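Local coordinates for protein tryptophan decarboxylase 1 (Oryza sativa subsp. japonica, PDB 6KHO) that uses pyridoxal 5'-phosphate to decarboxylate L-tryptophan to tryptamine and 5-hydroxy-L-tryptophan to serotonin, working as a homodimer, at residues 263-268 / 292-297. Numbering follows the deposited sequence.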
ATOM      1  N   PRO A 263       7.189 -28.176 -10.168  1.00 35.69           N
ATOM      2  CA  PRO A 263       7.426 -27.476  -8.900  1.00 32.98           C
ATOM      3  C   PRO A 263       8.039 -26.113  -9.172  1.00 36.47           C
ATOM      4  O   PRO A 263       9.057 -25.998  -9.856  1.00 31.44           O
ATOM      5  CB  PRO A 263       8.397 -28.396  -8.152  1.00 33.17           C
ATOM      6  CG  PRO A 263       8.255 -29.730  -8.833  1.00 32.70           C
ATOM      7  CD  PRO A 263       7.968 -29.424 -10.260  1.00 34.03           C
ATOM      8  N   THR A 264       7.407 -25.081  -8.620  1.00 31.45           N
ATOM      9  CA  THR A 264       7.622 -23.718  -9.082  1.00 32.71           C
ATOM     10  C   THR A 264       8.176 -22.784  -8.015  1.00 30.48           C
ATOM     11  O   THR A 264       8.988 -21.915  -8.346  1.00 30.13           O
ATOM     12  CB  THR A 264       6.303 -23.156  -9.646  1.00 32.41           C
ATOM     13  OG1 THR A 264       5.953 -23.871 -10.846  1.00 33.20           O
ATOM     14  CG2 THR A 264       6.404 -21.658  -9.959  1.00 32.43           C
ATOM     15  N   TYR A 265       7.821 -22.976  -6.744  1.00 29.39           N
ATOM     16  CA  TYR A 265       8.051 -21.957  -5.722  1.00 29.56           C
ATOM     17  C   TYR A 265       7.877 -22.597  -4.355  1.00 27.51           C
ATOM     18  O   TYR A 265       6.927 -23.358  -4.141  1.00 31.20           O
ATOM     19  CB  TYR A 265       7.069 -20.797  -5.921  1.00 25.31           C
ATOM     20  CG  TYR A 265       7.185 -19.575  -5.008  1.00 25.05           C
ATOM     21  CD1 TYR A 265       6.849 -19.634  -3.662  1.00 26.75           C
ATOM     22  CD2 TYR A 265       7.551 -18.339  -5.540  1.00 25.78           C
ATOM     23  CE1 TYR A 265       6.919 -18.477  -2.854  1.00 28.06           C
ATOM     24  CE2 TYR A 265       7.619 -17.185  -4.749  1.00 26.31           C
ATOM     25  CZ  TYR A 265       7.309 -17.262  -3.414  1.00 28.12           C
ATOM     26  OH  TYR A 265       7.346 -16.098  -2.657  1.00 29.57           O
ATOM     27  N   VAL A 266       8.802 -22.301  -3.445  1.00 26.68           N
ATOM     28  CA  VAL A 266       8.734 -22.747  -2.055  1.00 29.13           C
ATOM     29  C   VAL A 266       8.828 -21.522  -1.143  1.00 30.56           C
ATOM     30  O   VAL A 266       9.703 -20.673  -1.330  1.00 27.69           O
ATOM     31  CB  VAL A 266       9.866 -23.740  -1.716  1.00 29.21           C
ATOM     32  CG1 VAL A 266       9.769 -24.182  -0.274  1.00 32.18           C
ATOM     33  CG2 VAL A 266       9.857 -24.969  -2.663  1.00 31.10           C
ATOM     34  N   CYS A 267       7.954 -21.443  -0.138  1.00 31.13           N
ATOM     35  CA  CYS A 267       8.053 -20.415   0.896  1.00 30.09           C
ATOM     36  C   CYS A 267       8.571 -21.036   2.186  1.00 32.17           C
ATOM     37  O   CYS A 267       7.948 -21.949   2.730  1.00 35.90           O
ATOM     38  CB  CYS A 267       6.704 -19.736   1.147  1.00 31.19           C
ATOM     39  SG  CYS A 267       6.827 -18.277   2.265  1.00 34.09           S
ATOM     40  N   ALA A 268       9.710 -20.553   2.664  1.00 31.09           N
ATOM     41  CA  ALA A 268      10.237 -20.911   3.975  1.00 31.64           C
ATOM     42  C   ALA A 268      10.019 -19.744   4.926  1.00 35.20           C
ATOM     43  O   ALA A 268      10.206 -18.586   4.541  1.00 35.23           O
ATOM     44  CB  ALA A 268      11.727 -21.244   3.904  1.00 33.17           C
ATOM     45  N   ALA A 292      14.871 -26.521  -9.588  1.00 34.54           N
ATOM     46  CA  ALA A 292      15.001 -25.129 -10.027  1.00 35.87           C
ATOM     47  C   ALA A 292      13.823 -24.285  -9.550  1.00 31.64           C
ATOM     48  O   ALA A 292      13.384 -23.365 -10.237  1.00 34.08           O
ATOM     49  CB  ALA A 292      15.156 -25.019 -11.548  1.00 34.72           C
ATOM     50  N   ALA A 293      13.283 -24.601  -8.379  1.00 28.74           N
ATOM     51  CA  ALA A 293      12.134 -23.855  -7.892  1.00 31.63           C
ATOM     52  C   ALA A 293      12.597 -22.582  -7.186  1.00 28.56           C
ATOM     53  O   ALA A 293      13.663 -22.547  -6.564  1.00 28.99           O
ATOM     54  CB  ALA A 293      11.306 -24.719  -6.939  1.00 30.51           C
ATOM     55  N   TRP A 294      11.782 -21.529  -7.290  1.00 29.58           N
ATOM     56  CA  TRP A 294      12.046 -20.296  -6.554  1.00 26.89           C
ATOM     57  C   TRP A 294      11.893 -20.537  -5.056  1.00 30.23           C
ATOM     58  O   TRP A 294      10.955 -21.212  -4.617  1.00 30.95           O
ATOM     59  CB  TRP A 294      11.067 -19.214  -7.010  1.00 27.35           C
ATOM     60  CG  TRP A 294      11.336 -17.826  -6.542  1.00 30.06           C
ATOM     61  CD1 TRP A 294      11.190 -17.331  -5.274  1.00 28.54           C
ATOM     62  CD2 TRP A 294      11.724 -16.723  -7.364  1.00 30.56           C
ATOM     63  NE1 TRP A 294      11.508 -15.988  -5.254  1.00 29.34           N
ATOM     64  CE2 TRP A 294      11.830 -15.591  -6.525  1.00 28.64           C
ATOM     65  CE3 TRP A 294      12.008 -16.584  -8.730  1.00 31.45           C
ATOM     66  CZ2 TRP A 294      12.220 -14.334  -7.007  1.00 28.23           C
ATOM     67  CZ3 TRP A 294      12.381 -15.331  -9.208  1.00 30.94           C
ATOM     68  CH2 TRP A 294      12.474 -14.226  -8.350  1.00 26.60           C
ATOM     69  N   VAL A 295      12.822 -20.002  -4.267  1.00 25.54           N
ATOM     70  CA  VAL A 295      12.731 -20.068  -2.811  1.00 27.83           C
ATOM     71  C   VAL A 295      12.628 -18.650  -2.256  1.00 27.90           C
ATOM     72  O   VAL A 295      13.552 -17.847  -2.419  1.00 29.98           O
ATOM     73  CB  VAL A 295      13.924 -20.789  -2.180  1.00 27.90           C
ATOM     74  CG1 VAL A 295      13.777 -20.765  -0.669  1.00 29.66           C
ATOM     75  CG2 VAL A 295      13.984 -22.243  -2.671  1.00 30.68           C
ATOM     76  N   HIS A 296      11.525 -18.357  -1.581  1.00 28.37           N
ATOM     77  CA  HIS A 296      11.358 -17.104  -0.849  1.00 26.45           C
ATOM     78  C   HIS A 296      11.366 -17.380   0.651  1.00 28.39           C
ATOM     79  O   HIS A 296      10.762 -18.355   1.113  1.00 29.54           O
ATOM     80  CB  HIS A 296      10.058 -16.410  -1.246  1.00 29.29           C
ATOM     81  CG  HIS A 296       9.820 -15.130  -0.502  1.00 28.38           C
ATOM     82  ND1 HIS A 296      10.444 -13.952  -0.843  1.00 27.70           N
ATOM     83  CD2 HIS A 296       9.055 -14.854   0.580  1.00 29.04           C
ATOM     84  CE1 HIS A 296      10.057 -12.995  -0.014  1.00 31.15           C
ATOM     85  NE2 HIS A 296       9.216 -13.518   0.862  1.00 27.97           N
ATOM     86  N   VAL A 297      12.081 -16.545   1.408  1.00 28.81           N
ATOM     87  CA  VAL A 297      12.094 -16.612   2.867  1.00 27.08           C
ATOM     88  C   VAL A 297      11.197 -15.496   3.415  1.00 31.77           C
ATOM     89  O   VAL A 297      11.437 -14.307   3.160  1.00 28.30           O
ATOM     90  CB  VAL A 297      13.522 -16.500   3.422  1.00 27.75           C
ATOM     91  CG1 VAL A 297      13.495 -16.407   4.953  1.00 30.16           C
ATOM     92  CG2 VAL A 297      14.383 -17.680   2.947  1.00 28.95           C
TER
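Y265 lies alongside H296 and passes at a slant across W294, all three on one face of the sheet. With CG anti to the backbone N (chi1 -177°), its ring runs forward along the strands: CE2 comes 3.6 Å from CD1 of W294, and the phenol oxygen OH reaches 3.1 Å from CB of H296. The ring of Y265 and the five-membered ring of W294 are almost parallel, 2° apart, but slid so far that they hardly overlap, their centroids 5.0 Å apart. The polar ends are held by neighbours: Y265 OH is hydrogen-bonded to T182 OG1 on helix 175-194, S323 OG to both W294 NE1 and H296 ND1, and S325 OG to H296 NE2, so the imidazole is gripped at both nitrogens.

Beneath the rings two parallel strands pair in the central, mostly parallel sheet of a fold-type I PLP enzyme, the fold of the group II decarboxylases, joined as a beta-alpha-beta unit through helix 281-289. V266 N hydrogen-bonds W294 O (2.7 Å) and V266 O accepts H296 N (3.0 Å); A268 N then hydrogen-bonds H296 O. On the opposite face V266 and V295 pack against A288 of that connecting helix. Toward the strands' C-terminal ends, the H296 side chain sits about 6 Å from that of the cofactor-binding T175.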